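Local coordinates for RedY-like protein (Hahella chejuensis, PDB 2JDJ) that probably takes part in the biosynthesis of the red pigment prodigiosin, as a RedY-like protein of the dimeric alpha/beta-barrel superfamily, at residues M1-V13 with L47-I61. Numbering follows the deposited sequence.
Sequences METIIHKIRLFDV and LQANAPYHYVEVIKI. With SO4 (sulfate ion), chain C; IPA (isopropyl alcohol), chain E.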
loop_
_atom_site.group_PDB
_atom_site.type_symbol
_atom_site.label_atom_id
_atom_site.label_comp_id
_atom_site.label_asym_id
_atom_site.label_seq_id
_atom_site.Cartn_x
_atom_site.Cartn_y
_atom_site.Cartn_z
HETATM N N MSE A 1 -10.346 -9.812 -2.169
HETATM C CA MSE A 1 -9.537 -8.985 -1.227
HETATM C C MSE A 1 -9.435 -7.572 -1.794
HETATM O O MSE A 1 -9.331 -7.384 -3.010
HETATM C CB MSE A 1 -8.143 -9.589 -1.075
HETATM C CG MSE A 1 -7.315 -9.003 0.045
HETATM SE SE MSE A 1 -7.876 -9.657 1.798
HETATM C CE MSE A 1 -6.970 -11.318 1.771
ATOM N N GLU A 2 -9.480 -6.582 -0.921
ATOM C CA GLU A 2 -9.297 -5.202 -1.337
ATOM C C GLU A 2 -8.315 -4.481 -0.431
ATOM O O GLU A 2 -8.051 -4.925 0.684
ATOM C CB GLU A 2 -10.639 -4.478 -1.387
ATOM C CG GLU A 2 -11.625 -5.185 -2.314
ATOM C CD GLU A 2 -12.776 -4.320 -2.724
ATOM O OE1 GLU A 2 -12.521 -3.161 -3.143
ATOM O OE2 GLU A 2 -13.928 -4.810 -2.634
ATOM N N THR A 3 -7.770 -3.379 -0.946
ATOM C CA THR A 3 -6.757 -2.605 -0.268
ATOM C C THR A 3 -7.159 -1.159 -0.350
ATOM O O THR A 3 -7.584 -0.689 -1.402
ATOM C CB THR A 3 -5.379 -2.802 -0.896
ATOM O OG1 THR A 3 -4.939 -4.145 -0.645
ATOM C CG2 THR A 3 -4.347 -1.825 -0.311
ATOM N N ILE A 4 -7.064 -0.482 0.786
ATOM C CA ILE A 4 -7.282 0.949 0.865
ATOM C C ILE A 4 -5.987 1.563 1.364
ATOM O O ILE A 4 -5.401 1.073 2.326
ATOM C CB ILE A 4 -8.433 1.294 1.840
ATOM C CG1 ILE A 4 -9.748 0.652 1.373
ATOM C CG2 ILE A 4 -8.572 2.818 1.985
ATOM C CD1 ILE A 4 -10.844 0.684 2.416
ATOM N N ILE A 5 -5.543 2.628 0.697
ATOM C CA ILE A 5 -4.303 3.306 1.022
ATOM C C ILE A 5 -4.630 4.773 1.218
ATOM O O ILE A 5 -5.348 5.358 0.402
ATOM C CB ILE A 5 -3.274 3.139 -0.129
ATOM C CG1 ILE A 5 -2.830 1.675 -0.227
ATOM C CG2 ILE A 5 -2.039 4.058 0.066
ATOM C CD1 ILE A 5 -2.161 1.304 -1.560
ATOM N N HIS A 6 -4.151 5.359 2.320
ATOM C CA HIS A 6 -4.321 6.804 2.575
ATOM C C HIS A 6 -2.983 7.536 2.681
ATOM O O HIS A 6 -2.052 7.038 3.293
ATOM C CB HIS A 6 -5.063 7.059 3.897
ATOM C CG HIS A 6 -6.449 6.513 3.943
ATOM N ND1 HIS A 6 -6.862 5.627 4.912
ATOM C CD2 HIS A 6 -7.525 6.719 3.140
ATOM C CE1 HIS A 6 -8.129 5.306 4.706
ATOM N NE2 HIS A 6 -8.560 5.969 3.649
ATOM N N LYS A 7 -2.910 8.729 2.097
ATOM C CA LYS A 7 -1.831 9.653 2.388
ATOM C C LYS A 7 -2.346 10.406 3.592
ATOM O O LYS A 7 -3.518 10.816 3.614
ATOM C CB LYS A 7 -1.605 10.629 1.233
ATOM C CG LYS A 7 -1.078 9.966 -0.038
ATOM C CD LYS A 7 -0.939 10.985 -1.129
ATOM C CE LYS A 7 -0.121 10.444 -2.311
ATOM N NZ LYS A 7 -0.230 11.451 -3.433
ATOM N N ILE A 8 -1.486 10.562 4.592
ATOM C CA ILE A 8 -1.857 11.194 5.866
ATOM C C ILE A 8 -0.966 12.390 6.136
ATOM O O ILE A 8 0.250 12.255 6.154
ATOM C CB ILE A 8 -1.719 10.180 7.032
ATOM C CG1 ILE A 8 -2.767 9.057 6.878
ATOM C CG2 ILE A 8 -1.823 10.912 8.399
ATOM C CD1 ILE A 8 -2.468 7.813 7.698
ATOM N N ARG A 9 -1.560 13.559 6.371
ATOM C CA ARG A 9 -0.783 14.742 6.682
ATOM C C ARG A 9 -0.997 15.136 8.145
ATOM O O ARG A 9 -2.132 15.306 8.566
ATOM C CB ARG A 9 -1.198 15.900 5.771
ATOM C CG ARG A 9 -0.202 17.036 5.684
ATOM C CD ARG A 9 -0.765 18.230 4.898
ATOM N NE ARG A 9 -1.941 18.787 5.553
ATOM C CZ ARG A 9 -1.920 19.767 6.467
ATOM N NH1 ARG A 9 -0.787 20.357 6.834
ATOM N NH2 ARG A 9 -3.056 20.178 7.005
ATOM N N LEU A 10 0.091 15.290 8.898
ATOM C CA LEU A 10 0.027 15.829 10.255
ATOM C C LEU A 10 -0.252 17.314 10.177
ATOM O O LEU A 10 0.280 17.997 9.312
ATOM C CB LEU A 10 1.347 15.605 10.985
ATOM C CG LEU A 10 1.884 14.183 11.193
ATOM C CD1 LEU A 10 3.109 14.194 12.156
ATOM C CD2 LEU A 10 0.807 13.246 11.713
ATOM N N PHE A 11 -1.102 17.819 11.059
ATOM C CA PHE A 11 -1.299 19.255 11.175
ATOM C C PHE A 11 -0.004 19.910 11.665
ATOM O O PHE A 11 0.308 21.052 11.339
ATOM C CB PHE A 11 -2.450 19.564 12.140
ATOM C CG PHE A 11 -3.782 19.004 11.698
ATOM C CD1 PHE A 11 -4.279 19.273 10.432
ATOM C CD2 PHE A 11 -4.537 18.226 12.556
ATOM C CE1 PHE A 11 -5.498 18.766 10.037
ATOM C CE2 PHE A 11 -5.761 17.714 12.165
ATOM C CZ PHE A 11 -6.237 17.984 10.910
ATOM N N ASP A 12 0.768 19.168 12.441
ATOM C CA ASP A 12 1.966 19.735 13.006
ATOM C C ASP A 12 2.995 18.643 13.200
ATOM O O ASP A 12 2.768 17.744 14.009
ATOM C CB ASP A 12 1.578 20.343 14.350
ATOM C CG ASP A 12 2.755 20.729 15.167
ATOM O OD1 ASP A 12 3.792 21.162 14.595
ATOM O OD2 ASP A 12 2.623 20.592 16.402
ATOM N N VAL A 13 4.117 18.716 12.473
ATOM C CA VAL A 13 5.111 17.636 12.522
ATOM C C VAL A 13 5.782 17.537 13.881
ATOM O O VAL A 13 6.326 16.497 14.207
ATOM C CB VAL A 13 6.234 17.698 11.413
ATOM C CG1 VAL A 13 5.660 17.422 10.055
ATOM C CG2 VAL A 13 7.003 19.020 11.432
ATOM N N LEU A 47 8.902 13.988 7.006
ATOM C CA LEU A 47 8.607 14.846 8.141
ATOM C C LEU A 47 9.005 16.307 7.868
ATOM O O LEU A 47 9.266 17.041 8.797
ATOM C CB LEU A 47 9.218 14.300 9.449
ATOM C CG LEU A 47 8.510 13.097 10.096
ATOM C CD1 LEU A 47 9.264 12.589 11.316
ATOM C CD2 LEU A 47 7.028 13.395 10.449
ATOM N N GLN A 48 9.065 16.704 6.596
ATOM C CA GLN A 48 9.158 18.111 6.197
ATOM C C GLN A 48 7.873 18.811 6.659
ATOM O O GLN A 48 6.791 18.314 6.406
ATOM C CB GLN A 48 9.273 18.235 4.668
ATOM C CG GLN A 48 10.626 17.813 4.072
ATOM C CD GLN A 48 10.681 17.987 2.543
ATOM O OE1 GLN A 48 10.549 19.107 2.036
ATOM N NE2 GLN A 48 10.871 16.871 1.807
ATOM N N ALA A 49 7.974 19.960 7.320
ATOM C CA ALA A 49 6.763 20.624 7.833
ATOM C C ALA A 49 5.700 20.801 6.752
ATOM O O ALA A 49 4.534 20.481 6.961
ATOM C CB ALA A 49 7.099 21.971 8.498
ATOM N N ASN A 50 6.102 21.279 5.582
ATOM C CA ASN A 50 5.140 21.622 4.542
ATOM C C ASN A 50 4.907 20.519 3.500
ATOM O O ASN A 50 4.367 20.792 2.416
ATOM C CB ASN A 50 5.535 22.953 3.866
ATOM C CG ASN A 50 5.822 24.066 4.876
ATOM O OD1 ASN A 50 6.875 24.721 4.824
ATOM N ND2 ASN A 50 4.891 24.275 5.818
ATOM N N ALA A 51 5.267 19.276 3.842
ATOM C CA ALA A 51 5.006 18.118 2.976
ATOM C C ALA A 51 3.496 17.962 2.715
ATOM O O ALA A 51 2.671 18.140 3.622
ATOM C CB ALA A 51 5.583 16.830 3.602
ATOM N N PRO A 52 3.121 17.634 1.475
ATOM C CA PRO A 52 1.717 17.348 1.208
ATOM C C PRO A 52 1.175 16.151 2.008
ATOM O O PRO A 52 -0.028 16.055 2.215
ATOM C CB PRO A 52 1.703 17.060 -0.298
ATOM C CG PRO A 52 3.118 16.657 -0.606
ATOM C CD PRO A 52 3.944 17.527 0.257
ATOM N N TYR A 53 2.060 15.248 2.430
ATOM C CA TYR A 53 1.694 14.159 3.339
ATOM C C TYR A 53 2.933 13.637 4.037
ATOM O O TYR A 53 4.030 13.733 3.482
ATOM C CB TYR A 53 0.965 13.017 2.628
ATOM C CG TYR A 53 1.808 12.258 1.619
ATOM C CD1 TYR A 53 2.458 11.062 1.964
ATOM C CD2 TYR A 53 1.956 12.739 0.332
ATOM C CE1 TYR A 53 3.240 10.364 1.008
ATOM C CE2 TYR A 53 2.728 12.067 -0.608
ATOM C CZ TYR A 53 3.362 10.884 -0.268
ATOM O OH TYR A 53 4.117 10.236 -1.237
ATOM N N HIS A 54 2.757 13.105 5.252
ATOM C CA HIS A 54 3.875 12.610 6.080
ATOM C C HIS A 54 3.898 11.103 6.197
ATOM O O HIS A 54 4.970 10.493 6.346
ATOM C CB HIS A 54 3.821 13.258 7.476
ATOM C CG HIS A 54 3.721 14.743 7.403
ATOM N ND1 HIS A 54 4.808 15.545 7.128
ATOM C CD2 HIS A 54 2.649 15.565 7.459
ATOM C CE1 HIS A 54 4.415 16.800 7.042
ATOM N NE2 HIS A 54 3.109 16.839 7.249
ATOM N N TYR A 55 2.711 10.504 6.113
ATOM C CA TYR A 55 2.555 9.067 6.357
ATOM C C TYR A 55 1.701 8.453 5.293
ATOM O O TYR A 55 0.928 9.139 4.632
ATOM C CB TYR A 55 1.954 8.776 7.753
ATOM C CG TYR A 55 2.872 9.202 8.882
ATOM C CD1 TYR A 55 3.836 8.327 9.403
ATOM C CD2 TYR A 55 2.792 10.487 9.408
ATOM C CE1 TYR A 55 4.691 8.736 10.434
ATOM C CE2 TYR A 55 3.656 10.920 10.443
ATOM C CZ TYR A 55 4.593 10.046 10.936
ATOM O OH TYR A 55 5.412 10.480 11.948
ATOM N N VAL A 56 1.874 7.144 5.118
ATOM C CA VAL A 56 1.013 6.377 4.260
ATOM C C VAL A 56 0.516 5.186 5.071
ATOM O O VAL A 56 1.314 4.527 5.743
ATOM C CB VAL A 56 1.784 5.816 3.029
ATOM C CG1 VAL A 56 0.821 5.027 2.171
ATOM C CG2 VAL A 56 2.418 6.942 2.216
ATOM N N GLU A 57 -0.780 4.905 5.015
ATOM C CA GLU A 57 -1.267 3.670 5.621
ATOM C C GLU A 57 -1.823 2.744 4.542
ATOM O O GLU A 57 -2.393 3.213 3.555
ATOM C CB GLU A 57 -2.273 3.948 6.742
ATOM C CG GLU A 57 -3.682 4.329 6.305
ATOM C CD GLU A 57 -4.575 4.803 7.469
ATOM O OE1 GLU A 57 -4.191 4.697 8.658
ATOM O OE2 GLU A 57 -5.680 5.300 7.185
ATOM N N VAL A 58 -1.617 1.441 4.746
ATOM C CA VAL A 58 -2.052 0.391 3.846
ATOM C C VAL A 58 -3.016 -0.525 4.612
ATOM O O VAL A 58 -2.639 -1.152 5.610
ATOM C CB VAL A 58 -0.847 -0.423 3.284
ATOM C CG1 VAL A 58 -1.317 -1.445 2.226
ATOM C CG2 VAL A 58 0.207 0.526 2.674
ATOM N N ILE A 59 -4.271 -0.571 4.169
ATOM C CA ILE A 59 -5.273 -1.396 4.834
ATOM C C ILE A 59 -5.725 -2.476 3.871
ATOM O O ILE A 59 -6.313 -2.173 2.822
ATOM C CB ILE A 59 -6.537 -0.599 5.249
ATOM C CG1 ILE A 59 -6.183 0.778 5.817
ATOM C CG2 ILE A 59 -7.376 -1.430 6.214
ATOM C CD1 ILE A 59 -7.357 1.732 5.880
ATOM N N LYS A 60 -5.437 -3.725 4.216
ATOM C CA LYS A 60 -5.919 -4.871 3.445
ATOM C C LYS A 60 -7.193 -5.392 4.118
ATOM O O LYS A 60 -7.190 -5.682 5.325
ATOM C CB LYS A 60 -4.841 -5.961 3.343
ATOM C CG LYS A 60 -5.247 -7.149 2.482
ATOM C CD LYS A 60 -4.119 -8.173 2.283
ATOM C CE LYS A 60 -3.454 -8.028 0.912
ATOM N NZ LYS A 60 -2.529 -9.148 0.603
ATOM N N ILE A 61 -8.279 -5.478 3.340
ATOM C CA ILE A 61 -9.598 -5.870 3.860
ATOM C C ILE A 61 -10.228 -7.006 3.064
ATOM O O ILE A 61 -9.916 -7.209 1.878
ATOM C CB ILE A 61 -10.607 -4.692 3.887
ATOM C CG1 ILE A 61 -10.708 -4.035 2.501
ATOM C CG2 ILE A 61 -10.259 -3.661 5.000
ATOM C CD1 ILE A 61 -11.733 -2.894 2.419
HETATM S S SO4 C . 11.740 21.134 6.921
HETATM O O1 SO4 C . 10.602 20.919 7.822
HETATM O O2 SO4 C . 12.415 22.356 7.352
HETATM O O3 SO4 C . 12.639 19.965 6.934
HETATM O O4 SO4 C . 11.292 21.328 5.538
HETATM C C1 IPA E . 10.809 14.776 14.094
HETATM C C2 IPA E . 9.716 15.838 14.039
HETATM C C3 IPA E . 10.321 17.237 13.974
HETATM O O2 IPA E . 8.922 15.716 15.191
HETATM O O HOH W 1 2.260 19.705 5.747
HETATM O O HOH W 2 2.104 20.263 8.857
#
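The carbonyl oxygen of Ile8 is gripped by two backbone amides, accepting from His54 N at 2.8 Å and from Tyr55 N at 3.0 Å. His54 and Tyr55 thus both lie opposite Ile8, a classic beta bulge where strand 55-61 begins. Beyond it the two central strands of the four-stranded sheet pair regularly and antiparallel, as far as Glu2 and Ile61.

On the sheet face that bears Ile4, Ile8 and Ile59, the His6 and Glu57 side chains run alongside each other in one direction, and the carboxylate is turned 57° from the plane of the imidazole. His6 ND1 donates to the anti lone pair of Glu57 OE2 at 2.6 Å, while NE2 makes a weak hydrogen bond to Glu92 on strand 87-97. Glu57 CG stands between its backbone N and carbonyl carbon (chi1 77°), which swings the extended acid toward the imidazole. Ile8 CD1 packs 3.7 Å from Glu57 CD, Ile59 CD1 approaches His6 CE1, and Glu57 OE2 also bonds a glycerol, probably from the crystallisation liquor. An alanine here would probably leave His6 ND1 without its acceptor, open a gap beside Ile8 CD1 and set the imidazole freer to turn.

On the opposite face of the sheet, the extended Lys7 chain runs over one face of the Tyr53 ring, a CH-pi contact with CD 4.0 Å from the ring centroid. Its NZ goes on to salt bridges with Glu91 of its own chain and Glu91 of the second subunit. Ile5 CG2 meets Val56 CG1 at 3.7 Å on this same dimer-facing side.

One face therefore joins subunits through apolar contacts and the lysine's charge; on the other, partly covered by helices 16-30 and 64-71, the His6-Glu57 pair sits among isoleucines and might mark a pocket.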